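Local coordinates for protein sugar kinase MJ0406 (PDB 2C4E) that phosphorylates a wide range of nucleosides, best inosine, guanosine and cytidine, to their monophosphates, with ATP as the preferred phosphate donor, at residues A[10-22]-A[34-48]. Sequence-based numbering, arbitrary orientation.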
loop_
_atom_site.group_PDB
_atom_site.type_symbol
_atom_site.label_atom_id
_atom_site.label_comp_id
_atom_site.label_asym_id
_atom_site.label_seq_id
_atom_site.Cartn_x
_atom_site.Cartn_y
_atom_site.Cartn_z
ATOM N N CYS A 10 4.202 13.219 23.741
ATOM C CA CYS A 10 4.256 11.912 23.106
ATOM C C CYS A 10 5.244 11.951 21.967
ATOM O O CYS A 10 5.137 12.806 21.100
ATOM C CB CYS A 10 2.901 11.530 22.543
ATOM S SG CYS A 10 1.661 11.323 23.834
ATOM N N VAL A 11 6.196 11.025 21.989
ATOM C CA VAL A 11 7.281 10.968 21.036
ATOM C C VAL A 11 7.124 9.679 20.240
ATOM O O VAL A 11 6.900 8.594 20.791
ATOM C CB VAL A 11 8.658 10.945 21.750
ATOM C CG1 VAL A 11 9.784 10.779 20.754
ATOM C CG2 VAL A 11 8.855 12.200 22.595
ATOM N N GLY A 12 7.211 9.798 18.932
ATOM C CA GLY A 12 7.198 8.633 18.077
ATOM C C GLY A 12 6.328 8.841 16.856
ATOM O O GLY A 12 6.065 9.965 16.431
ATOM N N HIS A 13 5.855 7.739 16.314
ATOM C CA HIS A 13 5.164 7.765 15.033
ATOM C C HIS A 13 3.850 8.527 15.037
ATOM O O HIS A 13 2.989 8.306 15.884
ATOM C CB HIS A 13 4.902 6.342 14.571
ATOM C CG HIS A 13 6.138 5.615 14.153
ATOM N ND1 HIS A 13 7.114 6.196 13.371
ATOM C CD2 HIS A 13 6.544 4.347 14.385
ATOM C CE1 HIS A 13 8.079 5.317 13.156
ATOM N NE2 HIS A 13 7.758 4.189 13.763
ATOM N N THR A 14 3.736 9.405 14.046
ATOM C CA THR A 14 2.484 9.882 13.518
ATOM C C THR A 14 2.366 9.316 12.099
ATOM O O THR A 14 3.236 9.542 11.269
ATOM C CB THR A 14 2.490 11.415 13.517
ATOM O OG1 THR A 14 2.454 11.891 14.872
ATOM C CG2 THR A 14 1.233 11.953 12.874
ATOM N N ALA A 15 1.309 8.552 11.840
ATOM C CA ALA A 15 1.193 7.795 10.590
ATOM C C ALA A 15 -0.225 7.734 10.058
ATOM O O ALA A 15 -1.175 7.925 10.800
ATOM C CB ALA A 15 1.707 6.379 10.789
ATOM N N LEU A 16 -0.352 7.454 8.764
ATOM C CA LEU A 16 -1.646 7.187 8.144
ATOM C C LEU A 16 -1.783 5.683 7.947
ATOM O O LEU A 16 -0.918 5.072 7.332
ATOM C CB LEU A 16 -1.734 7.900 6.797
ATOM C CG LEU A 16 -1.604 9.421 6.915
ATOM C CD1 LEU A 16 -1.131 10.025 5.598
ATOM C CD2 LEU A 16 -2.936 10.007 7.361
ATOM N N ASP A 17 -2.857 5.100 8.480
ATOM C CA ASP A 17 -3.121 3.664 8.422
ATOM C C ASP A 17 -4.165 3.364 7.333
ATOM O O ASP A 17 -5.206 4.009 7.267
ATOM C CB ASP A 17 -3.672 3.158 9.760
ATOM C CG ASP A 17 -2.706 3.335 10.930
ATOM O OD1 ASP A 17 -1.488 3.510 10.720
ATOM O OD2 ASP A 17 -3.102 3.279 12.112
ATOM N N TYR A 18 -3.881 2.379 6.489
ATOM C CA TYR A 18 -4.784 2.013 5.403
ATOM C C TYR A 18 -5.125 0.544 5.464
ATOM O O TYR A 18 -4.238 -0.303 5.375
ATOM C CB TYR A 18 -4.135 2.270 4.048
ATOM C CG TYR A 18 -3.725 3.694 3.807
ATOM C CD1 TYR A 18 -2.523 4.188 4.314
ATOM C CD2 TYR A 18 -4.528 4.549 3.057
ATOM C CE1 TYR A 18 -2.133 5.496 4.084
ATOM C CE2 TYR A 18 -4.145 5.867 2.825
ATOM C CZ TYR A 18 -2.946 6.328 3.334
ATOM O OH TYR A 18 -2.559 7.623 3.101
ATOM N N ILE A 19 -6.415 0.239 5.562
ATOM C CA ILE A 19 -6.867 -1.143 5.656
ATOM C C ILE A 19 -7.521 -1.548 4.341
ATOM O O ILE A 19 -8.506 -0.946 3.902
ATOM C CB ILE A 19 -7.793 -1.317 6.881
ATOM C CG1 ILE A 19 -6.995 -0.970 8.149
ATOM C CG2 ILE A 19 -8.302 -2.733 6.962
ATOM C CD1 ILE A 19 -7.836 -0.693 9.395
ATOM N N PHE A 20 -6.943 -2.578 3.731
ATOM C CA PHE A 20 -7.292 -3.019 2.403
ATOM C C PHE A 20 -7.974 -4.381 2.495
ATOM O O PHE A 20 -7.345 -5.359 2.894
ATOM C CB PHE A 20 -6.021 -3.147 1.564
ATOM C CG PHE A 20 -5.208 -1.893 1.487
ATOM C CD1 PHE A 20 -4.205 -1.643 2.411
ATOM C CD2 PHE A 20 -5.426 -0.973 0.476
ATOM C CE1 PHE A 20 -3.447 -0.488 2.333
ATOM C CE2 PHE A 20 -4.673 0.191 0.398
ATOM C CZ PHE A 20 -3.680 0.431 1.327
ATOM N N ASN A 21 -9.246 -4.446 2.105
ATOM C CA ASN A 21 -10.055 -5.655 2.272
ATOM C C ASN A 21 -10.000 -6.575 1.045
ATOM O O ASN A 21 -10.799 -6.443 0.117
ATOM C CB ASN A 21 -11.507 -5.282 2.593
ATOM C CG ASN A 21 -11.617 -4.208 3.662
ATOM O OD1 ASN A 21 -11.353 -4.454 4.840
ATOM N ND2 ASN A 21 -12.012 -3.007 3.254
ATOM N N VAL A 22 -9.043 -7.502 1.059
ATOM C CA VAL A 22 -8.853 -8.468 -0.020
ATOM C C VAL A 22 -9.555 -9.799 0.282
ATOM O O VAL A 22 -9.948 -10.060 1.422
ATOM C CB VAL A 22 -7.336 -8.711 -0.298
ATOM C CG1 VAL A 22 -6.705 -9.629 0.752
ATOM C CG2 VAL A 22 -7.125 -9.270 -1.700
ATOM N N ILE A 34 -8.708 -5.252 -4.309
ATOM C CA ILE A 34 -9.253 -4.601 -3.127
ATOM C C ILE A 34 -10.177 -3.481 -3.626
ATOM O O ILE A 34 -9.748 -2.659 -4.426
ATOM C CB ILE A 34 -8.094 -4.010 -2.293
ATOM C CG1 ILE A 34 -6.883 -4.960 -2.340
ATOM C CG2 ILE A 34 -8.550 -3.738 -0.881
ATOM C CD1 ILE A 34 -5.778 -4.662 -1.384
ATOM N N PRO A 35 -11.432 -3.433 -3.175
ATOM C CA PRO A 35 -12.389 -2.458 -3.727
ATOM C C PRO A 35 -12.002 -1.012 -3.408
ATOM O O PRO A 35 -11.957 -0.156 -4.289
ATOM C CB PRO A 35 -13.719 -2.839 -3.056
ATOM C CG PRO A 35 -13.348 -3.599 -1.830
ATOM C CD PRO A 35 -12.035 -4.260 -2.115
ATOM N N SER A 36 -11.689 -0.747 -2.153
ATOM C CA SER A 36 -11.255 0.567 -1.729
ATOM C C SER A 36 -10.446 0.448 -0.457
ATOM O O SER A 36 -10.360 -0.618 0.152
ATOM C CB SER A 36 -12.436 1.525 -1.570
ATOM O OG SER A 36 -13.312 1.088 -0.546
ATOM N N ALA A 37 -9.857 1.558 -0.055
ATOM C CA ALA A 37 -9.037 1.569 1.138
ATOM C C ALA A 37 -9.139 2.903 1.853
ATOM O O ALA A 37 -8.575 3.912 1.395
ATOM C CB ALA A 37 -7.613 1.270 0.774
ATOM N N ARG A 38 -9.859 2.905 2.986
ATOM C CA ARG A 38 -10.010 4.129 3.731
ATOM C C ARG A 38 -8.725 4.342 4.515
ATOM O O ARG A 38 -8.059 3.354 4.922
ATOM C CB ARG A 38 -11.226 4.090 4.661
ATOM C CG ARG A 38 -11.665 5.478 5.123
ATOM C CD ARG A 38 -12.734 5.470 6.215
ATOM N NE ARG A 38 -12.773 6.728 6.965
ATOM C CZ ARG A 38 -13.719 7.060 7.844
ATOM N NH1 ARG A 38 -14.731 6.236 8.104
ATOM N NH2 ARG A 38 -13.653 8.230 8.470
ATOM N N LYS A 39 -8.408 5.639 4.683
ATOM C CA LYS A 39 -7.281 6.151 5.463
ATOM C C LYS A 39 -7.785 6.462 6.878
ATOM O O LYS A 39 -8.877 7.006 7.042
ATOM C CB LYS A 39 -6.784 7.423 4.752
ATOM C CG LYS A 39 -5.718 8.265 5.408
ATOM C CD LYS A 39 -5.816 9.736 4.936
ATOM C CE LYS A 39 -4.531 10.257 4.293
ATOM N NZ LYS A 39 -4.790 10.936 2.991
ATOM N N TYR A 40 -7.011 6.073 7.892
ATOM C CA TYR A 40 -7.302 6.412 9.292
ATOM C C TYR A 40 -6.095 7.100 9.881
ATOM O O TYR A 40 -4.964 6.726 9.588
ATOM C CB TYR A 40 -7.593 5.171 10.132
ATOM C CG TYR A 40 -8.816 4.418 9.686
ATOM C CD1 TYR A 40 -8.700 3.311 8.859
ATOM C CD2 TYR A 40 -10.090 4.821 10.081
ATOM C CE1 TYR A 40 -9.820 2.617 8.431
ATOM C CE2 TYR A 40 -11.219 4.129 9.668
ATOM C CZ TYR A 40 -11.075 3.029 8.840
ATOM O OH TYR A 40 -12.180 2.336 8.420
ATOM N N TYR A 41 -6.346 8.102 10.713
ATOM C CA TYR A 41 -5.273 8.765 11.437
ATOM C C TYR A 41 -4.710 7.783 12.457
ATOM O O TYR A 41 -5.455 7.140 13.206
ATOM C CB TYR A 41 -5.783 10.058 12.082
ATOM C CG TYR A 41 -6.298 11.071 11.073
ATOM C CD1 TYR A 41 -7.523 11.709 11.252
ATOM C CD2 TYR A 41 -5.573 11.371 9.923
ATOM C CE1 TYR A 41 -7.993 12.622 10.334
ATOM C CE2 TYR A 41 -6.042 12.280 8.997
ATOM C CZ TYR A 41 -7.255 12.903 9.205
ATOM O OH TYR A 41 -7.722 13.809 8.274
ATOM N N GLY A 42 -3.386 7.657 12.465
ATOM C CA GLY A 42 -2.705 6.677 13.290
ATOM C C GLY A 42 -1.302 7.064 13.704
ATOM O O GLY A 42 -0.956 8.255 13.745
ATOM N N GLY A 43 -0.497 6.045 13.995
ATOM C CA GLY A 43 0.823 6.208 14.587
ATOM C C GLY A 43 0.708 6.143 16.101
ATOM O O GLY A 43 -0.091 6.867 16.679
ATOM N N ALA A 44 1.474 5.267 16.743
ATOM C CA ALA A 44 1.363 5.079 18.208
ATOM C C ALA A 44 1.485 6.365 19.033
ATOM O O ALA A 44 0.714 6.559 19.978
ATOM C CB ALA A 44 2.346 4.037 18.683
ATOM N N ALA A 45 2.426 7.248 18.700
ATOM C CA ALA A 45 2.571 8.498 19.446
ATOM C C ALA A 45 1.351 9.390 19.292
ATOM O O ALA A 45 0.818 9.875 20.279
ATOM C CB ALA A 45 3.861 9.259 19.047
ATOM N N ALA A 46 0.894 9.589 18.059
ATOM C CA ALA A 46 -0.272 10.403 17.768
ATOM C C ALA A 46 -1.534 9.817 18.393
ATOM O O ALA A 46 -2.337 10.545 18.961
ATOM C CB ALA A 46 -0.442 10.540 16.278
ATOM N N ASN A 47 -1.716 8.511 18.287
ATOM C CA ASN A 47 -2.860 7.840 18.905
ATOM C C ASN A 47 -2.942 8.191 20.385
ATOM O O ASN A 47 -3.990 8.562 20.912
ATOM C CB ASN A 47 -2.723 6.326 18.790
ATOM C CG ASN A 47 -2.902 5.827 17.360
ATOM O OD1 ASN A 47 -3.406 6.549 16.504
ATOM N ND2 ASN A 47 -2.481 4.598 17.107
ATOM N N THR A 48 -1.811 8.067 21.045
ATOM C CA THR A 48 -1.732 8.337 22.471
ATOM C C THR A 48 -2.008 9.826 22.745
ATOM O O THR A 48 -2.784 10.150 23.625
ATOM C CB THR A 48 -0.371 7.889 23.031
ATOM O OG1 THR A 48 -0.129 6.498 22.743
ATOM C CG2 THR A 48 -0.370 7.936 24.542
HETATM O O HOH W 1 -5.652 4.491 12.989
#
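D17 and Y40 form a hydrogen-bonded antiparallel pair. D17 N donates to Y40 O at 2.9 Å and Y40 N to D17 O at 2.8 Å, both in the carbonyl plane. The A15 N-H points almost straight at G42 O (N-H...O 175°), but from above the carbonyl plane. K39 runs alongside Y18, with K39 CB 3.6 Å from Y18 CE2. K39 CG is anti to the backbone N (chi1 173°), and bends further out bring K39 CE to 3.5 Å from L16 CD2, a tight fit. The same methyl, L16 CD2, also lies at the ring edge of Y41. On the opposite face, the side chains of I19 and Y40 cross at about a right angle, with I19 CD1 4.0 Å from Y40 CE1. A water donates to both D17 OD2 and Y41 O. D17, G43 and N47 bind substrate. This hairpin belongs to the small sheet that forms the lid of ribokinase-family enzymes. Beyond it, G43 sits at the N-cap position of helix 44-54, and A46 N donates to H13 O at 3.3 Å. A45 CB packs 3.3 Å from G12 C. G12 and G43 have backbone angles at which a CB would press on the preceding carbonyl oxygen. Further out, D247 and Q284 hold the N47 amide, and I34 pairs with a strand of the second subunit.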